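PDB 4QP0: endo-beta-mannanase from Rhizomucor miehei, which probably hydrolyses internal beta-1,4-mannosidic linkages at random in mannans, galactomannans and glucomannans, as a secreted family 5 glycoside hydrolase. Local coordinates for residues A[162-173]-A[206-217]. Numbering follows the deposited sequence.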
loop_
_atom_site.group_PDB
_atom_site.type_symbol
_atom_site.label_atom_id
_atom_site.label_comp_id
_atom_site.label_asym_id
_atom_site.label_seq_id
_atom_site.Cartn_x
_atom_site.Cartn_y
_atom_site.Cartn_z
ATOM N N LYS A 162 11.908 10.153 7.614
ATOM C CA LYS A 162 12.796 9.967 6.474
ATOM C C LYS A 162 14.136 9.285 6.811
ATOM O O LYS A 162 14.803 8.752 5.925
ATOM C CB LYS A 162 13.038 11.296 5.763
ATOM C CG LYS A 162 13.741 12.346 6.597
ATOM C CD LYS A 162 13.741 13.680 5.868
ATOM C CE LYS A 162 14.654 14.682 6.559
ATOM N NZ LYS A 162 14.577 16.050 5.959
ATOM N N ASP A 163 14.532 9.315 8.080
ATOM C CA ASP A 163 15.788 8.694 8.489
ATOM C C ASP A 163 15.557 7.373 9.226
ATOM O O ASP A 163 16.507 6.760 9.706
ATOM C CB ASP A 163 16.618 9.652 9.346
ATOM C CG ASP A 163 17.016 10.920 8.594
ATOM O OD1 ASP A 163 17.342 10.847 7.388
ATOM O OD2 ASP A 163 17.011 11.997 9.224
ATOM N N ASP A 164 14.303 6.930 9.284
ATOM C CA ASP A 164 13.951 5.745 10.060
ATOM C C ASP A 164 14.002 4.414 9.282
ATOM O O ASP A 164 13.121 4.139 8.476
ATOM C CB ASP A 164 12.580 5.923 10.720
ATOM C CG ASP A 164 12.456 5.134 12.006
ATOM O OD1 ASP A 164 13.069 4.050 12.101
ATOM O OD2 ASP A 164 11.759 5.604 12.930
ATOM N N PRO A 165 15.023 3.580 9.550
ATOM C CA PRO A 165 15.205 2.230 8.971
ATOM C C PRO A 165 14.045 1.269 9.207
ATOM O O PRO A 165 13.936 0.256 8.506
ATOM C CB PRO A 165 16.439 1.699 9.701
ATOM C CG PRO A 165 16.482 2.481 10.975
ATOM C CD PRO A 165 16.061 3.863 10.554
ATOM N N THR A 166 13.192 1.582 10.179
ATOM C CA THR A 166 11.999 0.780 10.464
ATOM C C THR A 166 10.965 0.863 9.337
ATOM O O THR A 166 10.212 -0.087 9.101
ATOM C CB THR A 166 11.344 1.216 11.786
ATOM O OG1 THR A 166 12.349 1.357 12.802
ATOM C CG2 THR A 166 10.317 0.201 12.217
ATOM N N ILE A 167 10.936 2.004 8.654
ATOM C CA ILE A 167 10.068 2.207 7.506
ATOM C C ILE A 167 10.666 1.524 6.279
ATOM O O ILE A 167 11.822 1.779 5.913
ATOM C CB ILE A 167 9.842 3.717 7.230
ATOM C CG1 ILE A 167 9.052 4.349 8.376
ATOM C CG2 ILE A 167 9.098 3.932 5.921
ATOM C CD1 ILE A 167 9.163 5.855 8.430
ATOM N N PHE A 168 9.863 0.655 5.660
ATOM C CA PHE A 168 10.224 -0.072 4.442
ATOM C C PHE A 168 10.282 0.890 3.267
ATOM O O PHE A 168 11.266 0.913 2.522
ATOM C CB PHE A 168 9.181 -1.149 4.164
ATOM C CG PHE A 168 9.530 -2.084 3.038
ATOM C CD1 PHE A 168 9.942 -3.384 3.307
ATOM C CD2 PHE A 168 9.391 -1.688 1.705
ATOM C CE1 PHE A 168 10.249 -4.262 2.279
ATOM C CE2 PHE A 168 9.695 -2.564 0.673
ATOM C CZ PHE A 168 10.121 -3.855 0.963
ATOM N N GLY A 169 9.221 1.674 3.094
ATOM C CA GLY A 169 9.158 2.605 1.988
ATOM C C GLY A 169 7.827 3.307 1.950
ATOM O O GLY A 169 6.891 2.905 2.636
ATOM N N TRP A 170 7.760 4.363 1.144
ATOM C CA TRP A 170 6.540 5.160 0.949
ATOM C C TRP A 170 5.721 4.749 -0.244
ATOM O O TRP A 170 6.262 4.441 -1.303
ATOM C CB TRP A 170 6.908 6.627 0.783
ATOM C CG TRP A 170 7.757 7.140 1.905
ATOM C CD1 TRP A 170 9.099 7.488 1.859
ATOM C CD2 TRP A 170 7.345 7.354 3.299
ATOM N NE1 TRP A 170 9.539 7.903 3.095
ATOM C CE2 TRP A 170 8.535 7.848 4.006
ATOM C CE3 TRP A 170 6.154 7.204 4.003
ATOM C CZ2 TRP A 170 8.509 8.168 5.359
ATOM C CZ3 TRP A 170 6.135 7.537 5.365
ATOM C CH2 TRP A 170 7.285 8.006 6.027
ATOM N N GLU A 171 4.400 4.763 -0.089
ATOM C CA GLU A 171 3.506 4.599 -1.220
ATOM C C GLU A 171 2.694 5.864 -1.398
ATOM O O GLU A 171 2.130 6.390 -0.432
ATOM C CB GLU A 171 2.574 3.409 -1.015
ATOM C CG GLU A 171 3.295 2.101 -0.765
ATOM C CD GLU A 171 2.457 0.904 -1.143
ATOM O OE1 GLU A 171 1.266 0.845 -0.749
ATOM O OE2 GLU A 171 2.999 0.027 -1.847
ATOM N N ILE A 172 2.640 6.340 -2.640
ATOM C CA ILE A 172 1.947 7.588 -3.001
ATOM C C ILE A 172 0.466 7.589 -2.598
ATOM O O ILE A 172 0.022 8.452 -1.837
ATOM C CB ILE A 172 2.068 7.884 -4.517
ATOM C CG1 ILE A 172 3.531 8.156 -4.896
ATOM C CG2 ILE A 172 1.165 9.050 -4.911
ATOM C CD1 ILE A 172 3.818 8.079 -6.383
ATOM N N ALA A 173 -0.285 6.619 -3.119
ATOM C CA ALA A 173 -1.708 6.503 -2.850
ATOM C C ALA A 173 -2.183 5.067 -3.005
ATOM O O ALA A 173 -1.594 4.280 -3.742
ATOM C CB ALA A 173 -2.493 7.413 -3.777
ATOM N N ILE A 206 8.864 13.095 -3.315
ATOM C CA ILE A 206 9.289 12.240 -2.199
ATOM C C ILE A 206 10.802 12.017 -2.252
ATOM O O ILE A 206 11.484 12.172 -1.237
ATOM C CB ILE A 206 8.527 10.887 -2.150
ATOM C CG1 ILE A 206 7.045 11.119 -1.844
ATOM C CG2 ILE A 206 9.139 9.942 -1.113
ATOM C CD1 ILE A 206 6.178 9.890 -2.016
ATOM N N LYS A 207 11.333 11.695 -3.429
ATOM C CA LYS A 207 12.769 11.443 -3.567
ATOM C C LYS A 207 13.674 12.636 -3.215
ATOM O O LYS A 207 14.776 12.441 -2.695
ATOM C CB LYS A 207 13.102 10.900 -4.961
ATOM C CG LYS A 207 12.691 9.447 -5.182
ATOM C CD LYS A 207 13.519 8.467 -4.354
ATOM C CE LYS A 207 13.169 7.036 -4.723
ATOM N NZ LYS A 207 14.178 6.070 -4.221
ATOM N N SER A 208 13.205 13.858 -3.480
ATOM C CA SER A 208 13.979 15.069 -3.181
ATOM C C SER A 208 14.127 15.337 -1.681
ATOM O O SER A 208 15.163 15.832 -1.244
ATOM C CB SER A 208 13.410 16.301 -3.916
ATOM O OG SER A 208 12.201 16.764 -3.334
ATOM N N ILE A 209 13.104 15.012 -0.890
ATOM C CA ILE A 209 13.225 15.057 0.576
ATOM C C ILE A 209 13.922 13.807 1.143
ATOM O O ILE A 209 14.853 13.904 1.946
ATOM C CB ILE A 209 11.855 15.230 1.269
ATOM C CG1 ILE A 209 11.126 16.494 0.765
ATOM C CG2 ILE A 209 12.013 15.234 2.784
ATOM C CD1 ILE A 209 11.585 17.796 1.393
ATOM N N ASP A 210 13.471 12.634 0.720
ATOM C CA ASP A 210 13.919 11.380 1.332
ATOM C C ASP A 210 14.769 10.557 0.366
ATOM O O ASP A 210 14.260 9.975 -0.596
ATOM C CB ASP A 210 12.706 10.580 1.821
ATOM C CG ASP A 210 13.084 9.267 2.524
ATOM O OD1 ASP A 210 14.174 8.696 2.296
ATOM O OD2 ASP A 210 12.246 8.786 3.305
ATOM N N SER A 211 16.067 10.505 0.636
ATOM C CA SER A 211 16.979 9.730 -0.198
ATOM C C SER A 211 17.327 8.367 0.421
ATOM O O SER A 211 18.175 7.645 -0.099
ATOM C CB SER A 211 18.252 10.532 -0.465
ATOM O OG SER A 211 18.847 10.926 0.763
ATOM N N ASN A 212 16.682 8.013 1.525
ATOM C CA ASN A 212 16.979 6.734 2.182
ATOM C C ASN A 212 16.000 5.645 1.785
ATOM O O ASN A 212 16.377 4.491 1.645
ATOM C CB ASN A 212 17.010 6.881 3.712
ATOM C CG ASN A 212 17.944 7.991 4.179
ATOM O OD1 ASN A 212 19.032 8.176 3.638
ATOM N ND2 ASN A 212 17.518 8.734 5.191
ATOM N N HIS A 213 14.744 6.033 1.587
ATOM C CA HIS A 213 13.655 5.083 1.449
ATOM C C HIS A 213 13.277 4.769 0.039
ATOM O O HIS A 213 13.517 5.554 -0.884
ATOM C CB HIS A 213 12.424 5.577 2.198
ATOM C CG HIS A 213 12.569 5.542 3.692
ATOM N ND1 HIS A 213 12.607 6.660 4.440
ATOM C CD2 HIS A 213 12.688 4.470 4.573
ATOM C CE1 HIS A 213 12.737 6.325 5.734
ATOM N NE2 HIS A 213 12.792 4.984 5.815
ATOM N N LEU A 214 12.665 3.600 -0.124
ATOM C CA LEU A 214 12.080 3.200 -1.392
ATOM C C LEU A 214 10.742 3.892 -1.588
ATOM O O LEU A 214 10.089 4.314 -0.624
ATOM C CB LEU A 214 11.905 1.680 -1.462
ATOM C CG LEU A 214 13.143 0.826 -1.203
ATOM C CD1 LEU A 214 12.777 -0.640 -1.345
ATOM C CD2 LEU A 214 14.285 1.182 -2.146
ATOM N N VAL A 215 10.342 4.012 -2.845
ATOM C CA VAL A 215 9.058 4.608 -3.176
ATOM C C VAL A 215 8.352 3.695 -4.170
ATOM O O VAL A 215 8.983 3.174 -5.088
ATOM C CB VAL A 215 9.217 6.040 -3.752
ATOM C CG1 VAL A 215 7.862 6.697 -3.994
ATOM C CG2 VAL A 215 10.036 6.888 -2.801
ATOM N N ALA A 216 7.054 3.490 -3.952
ATOM C CA ALA A 216 6.182 2.814 -4.911
ATOM C C ALA A 216 4.869 3.580 -5.035
ATOM O O ALA A 216 4.700 4.622 -4.404
ATOM C CB ALA A 216 5.936 1.378 -4.492
ATOM N N VAL A 217 3.945 3.085 -5.854
ATOM C CA VAL A 217 2.652 3.751 -5.989
ATOM C C VAL A 217 1.653 3.212 -4.982
ATOM O O VAL A 217 1.038 3.991 -4.255
ATOM C CB VAL A 217 2.086 3.657 -7.421
ATOM C CG1 VAL A 217 0.695 4.276 -7.501
ATOM C CG2 VAL A 217 3.028 4.339 -8.391
HETATM O O HOH W 1 13.706 1.509 2.372
#
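Trp170 pairs with Val215 and Glu171 with Ala216, joining strands 167-171 and 214-216 in parallel. The short strand axes come within 4.6 Å and lie at 37° to each other. Trp170 N donates to Leu214 O, and Ala216 N donates back to Trp170 O at 2.9 Å. Past the paired residues, Ile172 N bonds Ala216 O and Ala173 N bonds Val217 O. At the other end Phe168 O and Leu214 N are too far apart for a direct bond. A water lies between them, donating to Phe168 O and weakly accepting from Leu214 N.

These are neighbouring strands of the TIM barrel of this family 5 enzyme. Helix 192-209 lies between them in the chain, making a beta-alpha-beta crossover. Its last turn places Ile206 CG2 3.9 Å from Trp170 CD1 on the helix side of the sheet. On the other side Glu171 forms a salt bridge with Arg53.

Asp210, just after the helix, joins the two segments through its carboxylate. With CG anti to the backbone N (chi1 -178°), the group turns toward Trp170. Trp170 NE1 donates to Asp210 OD2 over 2.9 Å, nearly straight at 169°. The acceptor lies in the indole plane, but the carboxylate plane is turned steeply from it. Asp210 OD1 takes Asn212 N in an Asx turn and His213 N, one residue further, in an Asx motif.

The far edge of the imidazole reaches the loop before strand 167-171. His213 NE2 donates to Asp164 O at 2.8 Å, with the oxygen in the ring plane. Ile167 N reaches that oxygen from the opposite face of the carbonyl plane. Ile167 CG2 lies over one face of the imidazole, 4.1 Å from its centroid, in a CH-pi contact. Nearby, Asn212 ND2 donates to Lys162 O at 2.8 Å and more weakly to Asp163 OD1.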